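Long-range contact in protein-glutamine gamma-glutamyltransferase 2 (Pagrus major, PDB 1G0D), which probably catalyses calcium-dependent cross-linking of proteins by joining peptide-bound glutamine to lysine or to other primary amines: residues Val373-Glu378 with Leu438-Tyr442. Residue numbers count along the deposited sequence, not the author numbering.
Sequences VAAIKE and LHYKY. With SO4 (sulfate ion), chain B.
A short helical turn, Val373-Glu378, packs against Leu438-Tyr442, where a weakly bonded helix gives way at Lys441 to extended backbone (phi/psi about -150/150°). The backbones come closest where Lys377 CA lies 4.7 Å from Tyr440 CA. Lys377, the most covered residue, has chi1 near -139°, between wells, then m, t, p: its flexible arm lays CD and CE over one face of the Tyr442 ring, while NZ stands 4.2 Å from that ring's centroid (cation-pi) and donates to Leu438 O at 2.8 Å. Tyrosine offers a ring face plus a hydroxyl: Tyr442 (chi1 m) gives OH to Glu378 OE1, a very short 2.4 Å bond; Tyr440 (chi1 m) packs its face on Val373 CG1, 3.7 Å from the centroid, and its OH reaches Trp334. The contact joins the helix after strand 368-372, an edge strand of the sheet carrying His332 and Asp355, to the segment leading into helix 447-456, which holds the probable calcium ligand Glu449. Stabilised by carbonyl and ring, the lysine charge needs no acidic partner across this contact.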
ATOM      1  N   VAL A 373      15.814   0.232  -3.308  1.00  9.11           N
ATOM      2  CA  VAL A 373      15.964  -0.028  -1.883  1.00 12.71           C
ATOM      3  C   VAL A 373      17.471  -0.273  -1.568  1.00 17.60           C
ATOM      4  O   VAL A 373      17.924  -0.105  -0.434  1.00 22.02           O
ATOM      5  CB  VAL A 373      15.199  -1.281  -1.474  1.00 10.73           C
ATOM      6  CG1 VAL A 373      15.449  -1.586  -0.027  1.00 10.13           C
ATOM      7  CG2 VAL A 373      13.750  -1.100  -1.750  1.00  5.66           C
ATOM      8  N   ALA A 374      18.244  -0.674  -2.581  1.00 21.79           N
ATOM      9  CA  ALA A 374      19.682  -0.936  -2.411  1.00 21.69           C
ATOM     10  C   ALA A 374      20.478   0.337  -2.255  1.00 22.68           C
ATOM     11  O   ALA A 374      21.523   0.323  -1.605  1.00 25.03           O
ATOM     12  CB  ALA A 374      20.227  -1.712  -3.593  1.00 20.78           C
ATOM     13  N   ALA A 375      19.997   1.423  -2.873  1.00 21.89           N
ATOM     14  CA  ALA A 375      20.652   2.726  -2.794  1.00 17.03           C
ATOM     15  C   ALA A 375      20.442   3.209  -1.383  1.00 19.68           C
ATOM     16  O   ALA A 375      21.261   3.930  -0.838  1.00 25.71           O
ATOM     17  CB  ALA A 375      20.039   3.704  -3.766  1.00 16.23           C
ATOM     18  N   ILE A 376      19.337   2.817  -0.776  1.00 20.24           N
ATOM     19  CA  ILE A 376      19.098   3.217   0.607  1.00 20.71           C
ATOM     20  C   ILE A 376      20.070   2.440   1.505  1.00 21.71           C
ATOM     21  O   ILE A 376      20.837   3.028   2.281  1.00 22.48           O
ATOM     22  CB  ILE A 376      17.624   2.929   1.050  1.00 18.72           C
ATOM     23  CG1 ILE A 376      16.635   3.679   0.136  1.00 13.35           C
ATOM     24  CG2 ILE A 376      17.430   3.329   2.498  1.00 11.18           C
ATOM     25  CD1 ILE A 376      16.885   5.148   0.065  1.00 20.77           C
ATOM     26  N   LYS A 377      20.061   1.118   1.380  1.00 19.83           N
ATOM     27  CA  LYS A 377      20.937   0.278   2.193  1.00 15.16           C
ATOM     28  C   LYS A 377      22.383   0.722   2.167  1.00 16.01           C
ATOM     29  O   LYS A 377      23.030   0.788   3.208  1.00 18.97           O
ATOM     30  CB  LYS A 377      20.875  -1.164   1.708  1.00 15.79           C
ATOM     31  CG  LYS A 377      20.834  -2.217   2.789  1.00  8.83           C
ATOM     32  CD  LYS A 377      22.142  -2.313   3.491  1.00 10.94           C
ATOM     33  CE  LYS A 377      22.095  -3.373   4.591  1.00 12.13           C
ATOM     34  NZ  LYS A 377      21.709  -4.701   4.044  1.00 17.14           N
ATOM     35  N   GLU A 378      22.887   1.035   0.981  1.00 13.50           N
ATOM     36  CA  GLU A 378      24.285   1.422   0.835  1.00 15.58           C
ATOM     37  C   GLU A 378      24.573   2.913   0.943  1.00 17.59           C
ATOM     38  O   GLU A 378      25.733   3.337   0.903  1.00 16.49           O
ATOM     39  CB  GLU A 378      24.824   0.871  -0.486  1.00 15.19           C
ATOM     40  CG  GLU A 378      25.000  -0.666  -0.533  1.00 16.76           C
ATOM     41  CD  GLU A 378      25.581  -1.273   0.758  1.00 22.37           C
ATOM     42  OE1 GLU A 378      25.011  -2.272   1.243  1.00 25.30           O
ATOM     43  OE2 GLU A 378      26.601  -0.774   1.292  1.00 26.99           O
ATOM     44  N   LEU A 438      16.525  -5.291   7.574  1.00 19.32           N
ATOM     45  CA  LEU A 438      17.871  -5.393   7.054  1.00 16.03           C
ATOM     46  C   LEU A 438      18.027  -5.138   5.528  1.00 15.02           C
ATOM     47  O   LEU A 438      19.134  -4.924   5.071  1.00 15.88           O
ATOM     48  CB  LEU A 438      18.451  -6.739   7.456  1.00 14.99           C
ATOM     49  CG  LEU A 438      19.917  -6.814   7.062  1.00 22.71           C
ATOM     50  CD1 LEU A 438      20.750  -5.969   7.976  1.00 20.60           C
ATOM     51  CD2 LEU A 438      20.370  -8.232   7.139  1.00 29.37           C
ATOM     52  N   HIS A 439      16.946  -5.163   4.739  1.00 15.92           N
ATOM     53  CA  HIS A 439      17.051  -4.891   3.289  1.00 13.94           C
ATOM     54  C   HIS A 439      17.332  -3.398   3.182  1.00 16.91           C
ATOM     55  O   HIS A 439      17.862  -2.902   2.178  1.00 12.07           O
ATOM     56  CB  HIS A 439      15.727  -5.043   2.536  1.00 16.23           C
ATOM     57  CG  HIS A 439      15.156  -6.417   2.503  1.00 20.86           C
ATOM     58  ND1 HIS A 439      15.767  -7.508   3.081  1.00 21.16           N
ATOM     59  CD2 HIS A 439      14.009  -6.878   1.943  1.00 25.51           C
ATOM     60  CE1 HIS A 439      15.020  -8.585   2.889  1.00 20.28           C
ATOM     61  NE2 HIS A 439      13.952  -8.233   2.196  1.00 25.86           N
ATOM     62  N   TYR A 440      16.865  -2.678   4.200  1.00 19.10           N
ATOM     63  CA  TYR A 440      16.994  -1.234   4.229  1.00 19.15           C
ATOM     64  C   TYR A 440      18.174  -0.741   4.967  1.00 21.26           C
ATOM     65  O   TYR A 440      18.774   0.235   4.546  1.00 24.90           O
ATOM     66  CB  TYR A 440      15.756  -0.583   4.823  1.00 12.07           C
ATOM     67  CG  TYR A 440      14.607  -0.602   3.862  1.00 14.20           C
ATOM     68  CD1 TYR A 440      13.663  -1.627   3.890  1.00 15.33           C
ATOM     69  CD2 TYR A 440      14.455   0.412   2.928  1.00 16.55           C
ATOM     70  CE1 TYR A 440      12.596  -1.635   3.016  1.00 14.82           C
ATOM     71  CE2 TYR A 440      13.391   0.419   2.042  1.00 17.78           C
ATOM     72  CZ  TYR A 440      12.461  -0.604   2.092  1.00 17.88           C
ATOM     73  OH  TYR A 440      11.382  -0.563   1.241  1.00 22.62           O
ATOM     74  N   LYS A 441      18.538  -1.393   6.064  1.00 20.42           N
ATOM     75  CA  LYS A 441      19.680  -0.867   6.776  1.00 21.24           C
ATOM     76  C   LYS A 441      20.559  -1.841   7.521  1.00 21.11           C
ATOM     77  O   LYS A 441      20.103  -2.858   8.011  1.00 24.51           O
ATOM     78  CB  LYS A 441      19.221   0.241   7.732  1.00 23.50           C
ATOM     79  CG  LYS A 441      17.883   0.014   8.400  1.00 17.18           C
ATOM     80  CD  LYS A 441      17.282   1.337   8.750  1.00 14.37           C
ATOM     81  CE  LYS A 441      17.214   1.526  10.254  1.00 13.00           C
ATOM     82  NZ  LYS A 441      17.753   2.874  10.616  1.00 16.12           N
ATOM     83  N   TYR A 442      21.835  -1.501   7.610  1.00 18.65           N
ATOM     84  CA  TYR A 442      22.781  -2.334   8.290  1.00 16.89           C
ATOM     85  C   TYR A 442      22.416  -2.264   9.740  1.00 20.34           C
ATOM     86  O   TYR A 442      21.896  -1.264  10.185  1.00 23.15           O
ATOM     87  CB  TYR A 442      24.148  -1.796   8.043  1.00 14.73           C
ATOM     88  CG  TYR A 442      24.616  -2.212   6.690  1.00 16.22           C
ATOM     89  CD1 TYR A 442      24.958  -3.537   6.449  1.00 16.95           C
ATOM     90  CD2 TYR A 442      24.774  -1.291   5.666  1.00 12.33           C
ATOM     91  CE1 TYR A 442      25.450  -3.934   5.232  1.00 13.25           C
ATOM     92  CE2 TYR A 442      25.268  -1.679   4.445  1.00 15.63           C
ATOM     93  CZ  TYR A 442      25.610  -3.012   4.234  1.00 15.69           C
ATOM     94  OH  TYR A 442      26.107  -3.433   3.015  1.00 15.00           O
TER
HETATM   95  S   SO4 B 696      12.981 -10.509  -0.886  1.00 45.50           S
HETATM   96  O1  SO4 B 696      13.747  -9.358  -0.957  1.00 41.06           O
HETATM   97  O2  SO4 B 696      12.389 -10.715  -2.153  1.00 37.14           O
HETATM   98  O3  SO4 B 696      13.951 -11.497  -0.737  1.00 41.68           O
HETATM   99  O4  SO4 B 696      12.127 -10.462   0.269  1.00 34.50           O
HETATM  100  O   HOH W   1      20.200   2.989   4.938  1.00 30.99           O